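Local coordinates for FAA hydrolase family protein (Pseudomonas aeruginosa, PDB 6J5Y), which probably hydrolyses fumarylpyruvate to fumarate and pyruvate as a manganese-binding enzyme of the fumarylacetoacetate hydrolase superfamily, at residues W178-A181 with E182-Y186. Numbering follows the deposited sequence.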
loop_
_atom_site.group_PDB
_atom_site.type_symbol
_atom_site.label_atom_id
_atom_site.label_comp_id
_atom_site.label_asym_id
_atom_site.label_seq_id
_atom_site.Cartn_x
_atom_site.Cartn_y
_atom_site.Cartn_z
ATOM N N TRP A 178 -6.535 4.376 -12.360
ATOM C CA TRP A 178 -7.502 3.277 -12.117
ATOM C C TRP A 178 -8.045 3.416 -10.694
ATOM O O TRP A 178 -7.314 3.159 -9.753
ATOM C CB TRP A 178 -6.874 1.902 -12.365
ATOM C CG TRP A 178 -6.546 1.630 -13.802
ATOM C CD1 TRP A 178 -7.023 2.261 -14.920
ATOM C CD2 TRP A 178 -5.671 0.600 -14.273
ATOM N NE1 TRP A 178 -6.502 1.695 -16.049
ATOM C CE2 TRP A 178 -5.653 0.688 -15.686
ATOM C CE3 TRP A 178 -4.898 -0.375 -13.638
ATOM C CZ2 TRP A 178 -4.899 -0.183 -16.471
ATOM C CZ3 TRP A 178 -4.159 -1.236 -14.416
ATOM C CH2 TRP A 178 -4.146 -1.121 -15.808
ATOM N N SER A 179 -9.298 3.836 -10.567
ATOM C CA SER A 179 -10.059 3.888 -9.293
ATOM C C SER A 179 -9.969 2.532 -8.582
ATOM O O SER A 179 -9.580 1.536 -9.220
ATOM C CB SER A 179 -11.500 4.243 -9.585
ATOM O OG SER A 179 -12.133 3.192 -10.323
ATOM N N VAL A 180 -10.403 2.462 -7.327
ATOM C CA VAL A 180 -10.483 1.183 -6.583
ATOM C C VAL A 180 -11.217 0.162 -7.457
ATOM O O VAL A 180 -10.731 -0.991 -7.579
ATOM C CB VAL A 180 -11.151 1.366 -5.208
ATOM C CG1 VAL A 180 -11.471 0.014 -4.585
ATOM C CG2 VAL A 180 -10.274 2.195 -4.277
ATOM N N ALA A 181 -12.364 0.546 -8.016
ATOM C CA ALA A 181 -13.264 -0.338 -8.793
ATOM C C ALA A 181 -12.541 -0.882 -10.025
ATOM O O ALA A 181 -12.627 -2.064 -10.282
ATOM C CB ALA A 181 -14.512 0.422 -9.197
ATOM N N GLU A 182 -11.891 -0.007 -10.778
ATOM C CA GLU A 182 -11.055 -0.384 -11.937
ATOM C C GLU A 182 -9.904 -1.318 -11.520
ATOM O O GLU A 182 -9.637 -2.293 -12.266
ATOM C CB GLU A 182 -10.508 0.887 -12.564
ATOM C CG GLU A 182 -11.510 1.608 -13.438
ATOM C CD GLU A 182 -11.111 3.043 -13.709
ATOM O OE1 GLU A 182 -10.821 3.756 -12.739
ATOM O OE2 GLU A 182 -11.063 3.432 -14.876
ATOM N N THR A 183 -9.185 -1.006 -10.436
ATOM C CA THR A 183 -7.988 -1.796 -10.016
ATOM C C THR A 183 -8.458 -3.204 -9.637
ATOM O O THR A 183 -7.782 -4.179 -9.979
ATOM C CB THR A 183 -7.163 -1.105 -8.913
ATOM O OG1 THR A 183 -7.912 -1.021 -7.704
ATOM C CG2 THR A 183 -6.700 0.282 -9.286
ATOM N N VAL A 184 -9.578 -3.326 -8.925
ATOM C CA VAL A 184 -10.128 -4.656 -8.536
ATOM C C VAL A 184 -10.544 -5.433 -9.793
ATOM O O VAL A 184 -10.148 -6.586 -9.906
ATOM C CB VAL A 184 -11.283 -4.487 -7.537
ATOM C CG1 VAL A 184 -12.111 -5.746 -7.365
ATOM C CG2 VAL A 184 -10.759 -3.966 -6.208
ATOM N N SER A 185 -11.316 -4.831 -10.703
ATOM C CA SER A 185 -11.696 -5.450 -11.996
ATOM C C SER A 185 -10.437 -5.891 -12.725
ATOM O O SER A 185 -10.373 -7.059 -13.115
ATOM C CB SER A 185 -12.514 -4.538 -12.892
ATOM O OG SER A 185 -13.829 -4.461 -12.401
ATOM N N TYR A 186 -9.463 -5.004 -12.901
ATOM C CA TYR A 186 -8.321 -5.321 -13.808
ATOM C C TYR A 186 -7.411 -6.371 -13.157
ATOM O O TYR A 186 -7.010 -7.317 -13.831
ATOM C CB TYR A 186 -7.629 -4.050 -14.295
ATOM C CG TYR A 186 -8.537 -3.102 -15.038
ATOM C CD1 TYR A 186 -9.736 -3.530 -15.592
ATOM C CD2 TYR A 186 -8.203 -1.772 -15.196
ATOM C CE1 TYR A 186 -10.570 -2.663 -16.278
ATOM C CE2 TYR A 186 -9.015 -0.893 -15.896
ATOM C CZ TYR A 186 -10.216 -1.333 -16.418
ATOM O OH TYR A 186 -11.048 -0.470 -17.072
#
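A capping box between Ser179 and Glu182 starts the helix 180-190. Ser179 is the N-cap. Its OG accepts from Glu182 N in a nearly straight bond of 3.2 Å. The extended Glu182 side chain reaches back to Ser179 and completes the box. Glu182 OE1 accepts from Ser179 N at 2.7 Å. Ser179 OG also donates to Glu182 OE1, at 2.8 Å. The two donors reach OE1 on its anti side, from opposite faces of the carboxylate plane. These two bonds restrain the turn of the carboxylate, and its negative charge beside the helix start probably suits the helix dipole. Glu182 CG lies beside its own backbone N (chi1 -79°), which turns the chain back toward Ser179. Thr183 OG1 donates to Val180 O, which also accepts from Val184 N. Thr183 CG2 packs against Trp178 CB at 3.5 Å.

Val180 packs on Val105 and Tyr108 of strand 105-116, and Val184 on Val105. Ala181 and Val184 rest on Ala101 of helix 98-101. Ahead of the cap, Trp178 N hydrogen-bonds to Asn32 OD1, and the Trp178 side chain touches Pro48 and Pro49. One indole face receives the edge of Tyr186, from the second turn of the helix, in a T-shaped stack. The planes stand at 79° and the centroids of the five-membered ring and the Tyr186 ring are 4.8 Å apart. Tyr186 CD2 sits 3.5 Å above the indole plane, over its centre.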